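PDB 2EH3: transcriptional regulator from Aquifex aeolicus, which regulates transcription, probably by binding DNA through the N-terminal helix-turn-helix typical of the TetR/AcrR family. Local coordinates for the interface of chains A and B. Coordinates in Å, arbitrary orientation; residue numbers count along the deposited sequence, not the author numbering. Chains: chain A/B, Transcriptional regulator.

Contact 1: the interface of chains A and B. Residues chain A 144, 148, 152; chain B 109, 112-113, 116, 143.
Two side chains, each bent at one torsion, bring the polar centre of this contact together. In A:Gln144 CG stands anti to the backbone N (chi1 170°) and the chain then turns at chi2, so the amide swings toward B:Arg143. B:Arg143 starts with CG anti to the carbonyl carbon and bends at chi3 (73°), which presents NH1 of its guanidinium to helix 131-152 of chain A. A:His148, one helical turn beyond A:Gln144, meets the same group tip to tip. The NH1 nitrogen donates to A:His148 NE2 at 2.7 Å; the bond is nearly straight, 174° at H, and the imidazole nitrogen lies in the guanidinium plane. NH1 also donates to the amide oxygen OE1 of A:Gln144 at 2.7 Å, but this bond is bent, and the donor sits above the carbonyl plane instead of on a lone pair. Two bonds from one NH1 should fix the guanidinium, whose one face lies over CD1 of B:Ile112. Because NE2 accepts, the imidazole probably carries its proton on ND1, and the adjacent arginine charge is likely to disfavour double protonation. The CD1-CE1 edge of B:Phe109 is turned to one face of the A:His148 imidazole, toward its rim, with the ring planes nearly perpendicular; imidazole CE1 lies at the phenyl edge, in the phenyl plane, and also touches CG2 of B:Ile112 at 3.4 Å. The chain of A:Lys152 is extended beyond CG and slides antiparallel past B:Phe109, with CB over the centre of the phenyl face, 3.7 Å above its plane, and CD at 3.6 Å from CG of that ring. Its amine NZ reaches a water at 3.0 Å, which continues to the backbone O of B:Phe109 at 2.7 Å. The site thus clamps helix 131-152 of one subunit onto helices 105-126 and 131-152 of the other, adding directional polar bonds to a two-fold interface consistent with the dimers typical of TetR-family regulators.

Contact 2: the interface of chains A and B. Residues chain A 137, 140-141, 144-145, 167, 170-171; chain B 133, 136-137, 139-141.
The phenyl rings of A:Phe141 and B:Phe141 each receive an isoleucine from the opposite chain over one face, in a two-fold exchange. B:Ile137 crosses A:Phe141 obliquely and sets CG1 over the ring centre, 3.9 Å from the centroid; the other face of this ring meets CD1 of A:Leu145 in its own chain. A:Ile137 does the same to B:Phe141. Both phenylalanines hold CG anti to the backbone N (chi1 173°), which turns the rings toward the partner helix. Between these pairs the CG2 methyls of A:Ile137 and B:Ile137 meet at 3.7 Å, across the symmetry axis. Neither A:Gly140 nor B:Gly140 has a side chain, so the two helices 131-152 pass close together here, and CB of A:Gln144 packs on CA of B:Gly140 at 3.6 Å. Further out, CG2 of B:Ile133 rests on CA of A:Gly167 at 3.4 Å, while CD1 of B:Ile137 reaches CG1 of A:Ile171 at 4.0 Å, A:Gly167 and A:Ile171 both belonging to helix 157-171 of chain A. At the polar rim A:Gln144 and B:Glu136 cross at about a right angle, amide and carboxylate planes 71° apart. Their link is a water, 3.0 Å from NE2 of A:Gln144 and 2.5 Å from the carboxylate oxygen OE1 of B:Glu136. An alanine in place of A:Gln144 would lack CG and the amide, and would probably lose the water bridge and loosen packing against B:Glu136 and B:Leu139. With no direct polar bond across it, this patch forms an apolar helix-packing core that probably holds the two C-terminal domains together, as the family's usual dimerisation through this domain suggests.

Contact 1: the interface of chains A and B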
ATOM      1  N   GLN A 144       6.052  -2.586   3.479  1.00 11.23           N
ATOM      2  CA  GLN A 144       5.817  -1.895   4.751  1.00 11.54           C
ATOM      3  C   GLN A 144       6.993  -0.931   5.007  1.00 11.36           C
ATOM      4  O   GLN A 144       6.799   0.235   5.365  1.00 11.19           O
ATOM      5  CB  GLN A 144       5.724  -2.913   5.903  1.00 11.57           C
ATOM      6  CG  GLN A 144       5.707  -2.348   7.334  1.00 17.30           C
ATOM      7  CD  GLN A 144       4.320  -1.961   7.833  1.00 21.10           C
ATOM      8  OE1 GLN A 144       3.306  -2.363   7.266  1.00 24.38           O
ATOM      9  NE2 GLN A 144       4.276  -1.200   8.918  1.00 22.21           N
ATOM     10  N   HIS A 148       6.553   3.202   4.948  1.00 13.29           N
ATOM     11  CA  HIS A 148       6.765   3.975   6.148  1.00 13.28           C
ATOM     12  C   HIS A 148       8.049   4.726   6.257  1.00 13.68           C
ATOM     13  O   HIS A 148       8.072   5.789   6.875  1.00 14.06           O
ATOM     14  CB  HIS A 148       6.569   3.072   7.344  1.00 15.96           C
ATOM     15  CG  HIS A 148       5.149   2.656   7.481  1.00 18.14           C
ATOM     16  ND1 HIS A 148       4.252   3.358   8.255  1.00 19.65           N
ATOM     17  CD2 HIS A 148       4.417   1.761   6.772  1.00 19.41           C
ATOM     18  CE1 HIS A 148       3.030   2.921   8.010  1.00 21.41           C
ATOM     19  NE2 HIS A 148       3.102   1.952   7.112  1.00 21.39           N
ATOM     20  N   LYS A 152       6.169   7.818   3.820  1.00 21.89           N
ATOM     21  CA  LYS A 152       5.660   8.625   4.917  1.00 23.68           C
ATOM     22  C   LYS A 152       6.731   9.628   5.295  1.00 25.40           C
ATOM     23  O   LYS A 152       6.505  10.839   5.283  1.00 27.38           O
ATOM     24  CB  LYS A 152       5.324   7.747   6.115  1.00 22.56           C
ATOM     25  CG  LYS A 152       4.868   8.526   7.331  1.00 22.70           C
ATOM     26  CD  LYS A 152       4.479   7.577   8.449  1.00 24.35           C
ATOM     27  CE  LYS A 152       4.049   8.334   9.688  1.00 26.50           C
ATOM     28  NZ  LYS A 152       3.978   7.443  10.889  1.00 27.58           N
TER
ATOM     29  N   PHE B 109      -1.661   7.307   7.882  1.00 13.50           N
ATOM     30  CA  PHE B 109      -0.471   6.922   8.646  1.00 12.99           C
ATOM     31  C   PHE B 109      -0.637   6.957  10.162  1.00 14.14           C
ATOM     32  O   PHE B 109      -0.024   6.135  10.874  1.00 15.21           O
ATOM     33  CB  PHE B 109       0.743   7.744   8.189  1.00 12.19           C
ATOM     34  CG  PHE B 109       1.276   7.308   6.850  1.00 12.09           C
ATOM     35  CD1 PHE B 109       1.734   5.997   6.672  1.00 15.06           C
ATOM     36  CD2 PHE B 109       1.271   8.176   5.752  1.00 13.26           C
ATOM     37  CE1 PHE B 109       2.181   5.548   5.418  1.00 13.92           C
ATOM     38  CE2 PHE B 109       1.722   7.733   4.481  1.00 14.55           C
ATOM     39  CZ  PHE B 109       2.172   6.414   4.318  1.00 14.38           C
ATOM     40  N   ILE B 112      -2.320   3.663  11.183  1.00 13.86           N
ATOM     41  CA  ILE B 112      -1.436   2.520  11.007  1.00 14.72           C
ATOM     42  C   ILE B 112      -0.435   2.520  12.143  1.00 14.67           C
ATOM     43  O   ILE B 112      -0.180   1.479  12.752  1.00 15.40           O
ATOM     44  CB  ILE B 112      -0.643   2.581   9.682  1.00 16.08           C
ATOM     45  CG1 ILE B 112      -1.598   2.496   8.487  1.00 18.01           C
ATOM     46  CG2 ILE B 112       0.419   1.449   9.672  1.00 17.44           C
ATOM     47  CD1 ILE B 112      -2.187   1.108   8.252  1.00 19.46           C
ATOM     48  N   GLU B 113       0.124   3.690  12.426  1.00 15.91           N
ATOM     49  CA  GLU B 113       1.118   3.799  13.492  1.00 15.84           C
ATOM     50  C   GLU B 113       0.509   3.379  14.812  1.00 16.08           C
ATOM     51  O   GLU B 113       1.172   2.713  15.608  1.00 15.42           O
ATOM     52  CB  GLU B 113       1.636   5.241  13.585  1.00 18.62           C
ATOM     53  CG  GLU B 113       2.634   5.512  14.714  1.00 23.19           C
ATOM     54  CD  GLU B 113       3.835   4.582  14.676  1.00 26.45           C
ATOM     55  OE1 GLU B 113       4.209   4.149  13.571  1.00 28.05           O
ATOM     56  OE2 GLU B 113       4.416   4.298  15.757  1.00 29.83           O
ATOM     57  N   LYS B 116       0.216  -0.286  14.879  1.00 15.44           N
ATOM     58  CA  LYS B 116       1.557  -0.843  15.026  1.00 15.95           C
ATOM     59  C   LYS B 116       2.032  -0.745  16.475  1.00 13.95           C
ATOM     60  O   LYS B 116       2.599  -1.712  17.001  1.00 15.01           O
ATOM     61  CB  LYS B 116       2.548  -0.112  14.116  1.00 17.07           C
ATOM     62  CG  LYS B 116       3.849  -0.873  13.933  1.00 20.20           C
ATOM     63  CD  LYS B 116       4.638  -0.313  12.763  1.00 24.79           C
ATOM     64  CE  LYS B 116       5.706   0.662  13.218  1.00 27.96           C
ATOM     65  NZ  LYS B 116       6.841  -0.048  13.856  1.00 27.77           N
ATOM     66  N   ARG B 143      -0.865  -6.571   5.272  1.00 13.49           N
ATOM     67  CA  ARG B 143      -1.228  -5.586   4.251  1.00 14.82           C
ATOM     68  C   ARG B 143      -1.087  -6.173   2.827  1.00 14.09           C
ATOM     69  O   ARG B 143      -1.953  -5.950   1.977  1.00 16.58           O
ATOM     70  CB  ARG B 143      -0.413  -4.313   4.492  1.00 16.19           C
ATOM     71  CG  ARG B 143      -0.837  -3.725   5.864  1.00 18.83           C
ATOM     72  CD  ARG B 143       0.073  -2.615   6.378  1.00 20.58           C
ATOM     73  NE  ARG B 143      -0.096  -1.367   5.639  1.00 22.70           N
ATOM     74  CZ  ARG B 143       0.675  -0.297   5.812  1.00 23.04           C
ATOM     75  NH1 ARG B 143       1.660  -0.331   6.683  1.00 21.98           N
ATOM     76  NH2 ARG B 143       0.446   0.813   5.133  1.00 24.67           N
TER
HETATM   77  O   HOH W   1       2.369   5.094  10.011  1.00 27.98           O

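Contact 2: the interface of chains A and B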
ATOM      1  N   ILE A 137       5.233 -12.945   2.586  1.00 10.35           N
ATOM      2  CA  ILE A 137       5.779 -12.321   3.787  1.00  9.45           C
ATOM      3  C   ILE A 137       6.827 -11.258   3.455  1.00  8.87           C
ATOM      4  O   ILE A 137       6.765 -10.113   3.925  1.00  9.91           O
ATOM      5  CB  ILE A 137       6.476 -13.350   4.687  1.00  9.80           C
ATOM      6  CG1 ILE A 137       5.453 -14.358   5.253  1.00 11.06           C
ATOM      7  CG2 ILE A 137       7.195 -12.613   5.821  1.00 11.04           C
ATOM      8  CD1 ILE A 137       6.098 -15.590   5.899  1.00 10.89           C
ATOM      9  N   GLY A 140       5.569  -8.278   1.454  1.00  9.09           N
ATOM     10  CA  GLY A 140       4.763  -7.466   2.352  1.00  8.99           C
ATOM     11  C   GLY A 140       5.640  -6.629   3.269  1.00 10.31           C
ATOM     12  O   GLY A 140       5.421  -5.425   3.443  1.00 10.98           O
ATOM     13  N   PHE A 141       6.662  -7.263   3.818  1.00 10.44           N
ATOM     14  CA  PHE A 141       7.594  -6.590   4.722  1.00  9.66           C
ATOM     15  C   PHE A 141       8.353  -5.480   3.992  1.00 10.91           C
ATOM     16  O   PHE A 141       8.478  -4.368   4.510  1.00 10.62           O
ATOM     17  CB  PHE A 141       8.531  -7.671   5.294  1.00  8.37           C
ATOM     18  CG  PHE A 141       9.681  -7.156   6.133  1.00  8.05           C
ATOM     19  CD1 PHE A 141       9.497  -6.175   7.112  1.00  9.16           C
ATOM     20  CD2 PHE A 141      10.954  -7.721   5.974  1.00  9.37           C
ATOM     21  CE1 PHE A 141      10.579  -5.770   7.934  1.00  9.59           C
ATOM     22  CE2 PHE A 141      12.013  -7.327   6.785  1.00  9.76           C
ATOM     23  CZ  PHE A 141      11.819  -6.352   7.768  1.00  9.02           C
ATOM     24  N   GLN A 144       6.052  -2.586   3.479  1.00 11.23           N
ATOM     25  CA  GLN A 144       5.817  -1.895   4.751  1.00 11.54           C
ATOM     26  C   GLN A 144       6.993  -0.931   5.007  1.00 11.36           C
ATOM     27  O   GLN A 144       6.799   0.235   5.365  1.00 11.19           O
ATOM     28  CB  GLN A 144       5.724  -2.913   5.903  1.00 11.57           C
ATOM     29  CG  GLN A 144       5.707  -2.348   7.334  1.00 17.30           C
ATOM     30  CD  GLN A 144       4.320  -1.961   7.833  1.00 21.10           C
ATOM     31  OE1 GLN A 144       3.306  -2.363   7.266  1.00 24.38           O
ATOM     32  NE2 GLN A 144       4.276  -1.200   8.918  1.00 22.21           N
ATOM     33  N   LEU A 145       8.215  -1.415   4.803  1.00 11.18           N
ATOM     34  CA  LEU A 145       9.374  -0.547   5.037  1.00 10.90           C
ATOM     35  C   LEU A 145       9.429   0.620   4.074  1.00 12.04           C
ATOM     36  O   LEU A 145       9.782   1.739   4.466  1.00 11.01           O
ATOM     37  CB  LEU A 145      10.683  -1.328   4.930  1.00 10.50           C
ATOM     38  CG  LEU A 145      10.911  -2.477   5.910  1.00  9.95           C
ATOM     39  CD1 LEU A 145      12.263  -3.112   5.536  1.00 11.06           C
ATOM     40  CD2 LEU A 145      10.895  -1.988   7.349  1.00 10.58           C
ATOM     41  N   GLY A 167      14.941  -8.289   9.886  1.00 10.23           N
ATOM     42  CA  GLY A 167      13.717  -9.026   9.623  1.00 10.71           C
ATOM     43  C   GLY A 167      13.971 -10.263   8.797  1.00 11.02           C
ATOM     44  O   GLY A 167      13.362 -11.298   9.078  1.00 10.58           O
ATOM     45  N   LEU A 170      15.497 -12.977  10.925  1.00 14.08           N
ATOM     46  CA  LEU A 170      14.497 -13.643  11.736  1.00 16.49           C
ATOM     47  C   LEU A 170      13.709 -14.653  10.892  1.00 18.13           C
ATOM     48  O   LEU A 170      13.508 -15.805  11.299  1.00 20.53           O
ATOM     49  CB  LEU A 170      13.565 -12.609  12.369  1.00 13.83           C
ATOM     50  CG  LEU A 170      12.463 -13.110  13.309  1.00 12.43           C
ATOM     51  CD1 LEU A 170      12.034 -11.946  14.188  1.00 12.74           C
ATOM     52  CD2 LEU A 170      11.288 -13.680  12.534  1.00 14.69           C
ATOM     53  N   ILE A 171      13.305 -14.241   9.698  1.00 16.82           N
ATOM     54  CA  ILE A 171      12.543 -15.120   8.811  1.00 18.02           C
ATOM     55  C   ILE A 171      13.338 -16.352   8.367  1.00 19.79           C
ATOM     56  O   ILE A 171      12.835 -17.492   8.477  1.00 23.34           O
ATOM     57  CB  ILE A 171      12.033 -14.307   7.574  1.00 15.24           C
ATOM     58  CG1 ILE A 171      10.996 -13.257   8.014  1.00 15.88           C
ATOM     59  CG2 ILE A 171      11.433 -15.264   6.520  1.00 16.05           C
ATOM     60  CD1 ILE A 171      10.644 -12.175   6.970  1.00 15.67           C
TER
ATOM     61  N   ILE B 133      10.718  -5.868  15.250  1.00 10.49           N
ATOM     62  CA  ILE B 133      10.935  -6.502  13.946  1.00 10.38           C
ATOM     63  C   ILE B 133       9.679  -7.243  13.489  1.00  9.41           C
ATOM     64  O   ILE B 133       9.229  -7.110  12.343  1.00  9.88           O
ATOM     65  CB  ILE B 133      12.109  -7.544  14.027  1.00 12.62           C
ATOM     66  CG1 ILE B 133      13.384  -6.862  14.527  1.00 14.72           C
ATOM     67  CG2 ILE B 133      12.324  -8.201  12.664  1.00 17.44           C
ATOM     68  CD1 ILE B 133      14.514  -7.806  14.885  1.00 17.07           C
ATOM     69  N   GLU B 136       6.783  -5.115  12.088  1.00 11.62           N
ATOM     70  CA  GLU B 136       7.005  -4.660  10.724  1.00 11.68           C
ATOM     71  C   GLU B 136       6.699  -5.785   9.743  1.00 11.29           C
ATOM     72  O   GLU B 136       5.981  -5.596   8.734  1.00 10.64           O
ATOM     73  CB  GLU B 136       8.463  -4.249  10.524  1.00 15.27           C
ATOM     74  CG  GLU B 136       8.958  -3.136  11.452  1.00 17.36           C
ATOM     75  CD  GLU B 136       8.656  -1.743  10.949  1.00 19.25           C
ATOM     76  OE1 GLU B 136       7.918  -1.601   9.936  1.00 20.27           O
ATOM     77  OE2 GLU B 136       9.144  -0.793  11.587  1.00 17.52           O
ATOM     78  N   ILE B 137       7.257  -6.956  10.030  1.00 10.35           N
ATOM     79  CA  ILE B 137       7.046  -8.115   9.168  1.00  9.45           C
ATOM     80  C   ILE B 137       5.568  -8.492   9.065  1.00  8.87           C
ATOM     81  O   ILE B 137       5.010  -8.650   7.969  1.00  9.91           O
ATOM     82  CB  ILE B 137       7.773  -9.355   9.706  1.00  9.80           C
ATOM     83  CG1 ILE B 137       9.303  -9.154   9.652  1.00 11.06           C
ATOM     84  CG2 ILE B 137       7.357 -10.573   8.878  1.00 11.04           C
ATOM     85  CD1 ILE B 137      10.088 -10.200  10.451  1.00 10.89           C
ATOM     86  N   LEU B 139       2.748  -6.803  10.032  1.00  9.94           N
ATOM     87  CA  LEU B 139       1.845  -5.812   9.456  1.00 10.69           C
ATOM     88  C   LEU B 139       2.054  -5.742   7.947  1.00 10.40           C
ATOM     89  O   LEU B 139       1.096  -5.587   7.195  1.00 10.01           O
ATOM     90  CB  LEU B 139       2.071  -4.424  10.061  1.00 15.04           C
ATOM     91  CG  LEU B 139       1.528  -4.221  11.472  1.00 18.73           C
ATOM     92  CD1 LEU B 139       1.735  -2.755  11.884  1.00 21.20           C
ATOM     93  CD2 LEU B 139       0.053  -4.551  11.517  1.00 22.53           C
ATOM     94  N   GLY B 140       3.305  -5.861   7.509  1.00  9.09           N
ATOM     95  CA  GLY B 140       3.587  -5.838   6.083  1.00  8.99           C
ATOM     96  C   GLY B 140       2.916  -7.004   5.374  1.00 10.31           C
ATOM     97  O   GLY B 140       2.274  -6.837   4.330  1.00 10.98           O
ATOM     98  N   PHE B 141       3.029  -8.178   5.971  1.00 10.44           N
ATOM     99  CA  PHE B 141       2.436  -9.391   5.409  1.00  9.66           C
ATOM    100  C   PHE B 141       0.911  -9.280   5.365  1.00 10.91           C
ATOM    101  O   PHE B 141       0.292  -9.607   4.349  1.00 10.62           O
ATOM    102  CB  PHE B 141       2.919 -10.573   6.272  1.00  8.37           C
ATOM    103  CG  PHE B 141       2.285 -11.911   5.954  1.00  8.05           C
ATOM    104  CD1 PHE B 141       2.137 -12.362   4.640  1.00  9.16           C
ATOM    105  CD2 PHE B 141       1.895 -12.752   7.005  1.00  9.37           C
ATOM    106  CE1 PHE B 141       1.610 -13.653   4.379  1.00  9.59           C
ATOM    107  CE2 PHE B 141       1.385 -14.021   6.748  1.00  9.76           C
ATOM    108  CZ  PHE B 141       1.248 -14.469   5.431  1.00  9.02           C
TER
HETATM  109  O   HOH W   2       6.561   0.528   9.934  1.00 32.95           O

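The C-alpha centres of contact 1 and contact 2 lie about 11 Å apart, and A:Gln144 belongs to both. Helix 131-152 runs through each contact in both chains, so the patches are successive stretches of one helical surface; contact 1 adds helix 105-126 of chain B, and contact 2 adds helix 157-171 of chain A. Two-fold symmetry repeats each contact with the chains exchanged, flanking the apolar middle with polar clusters. Together they probably fix the relative orientation of the subunits, and with it the placing of the two DNA-binding domains.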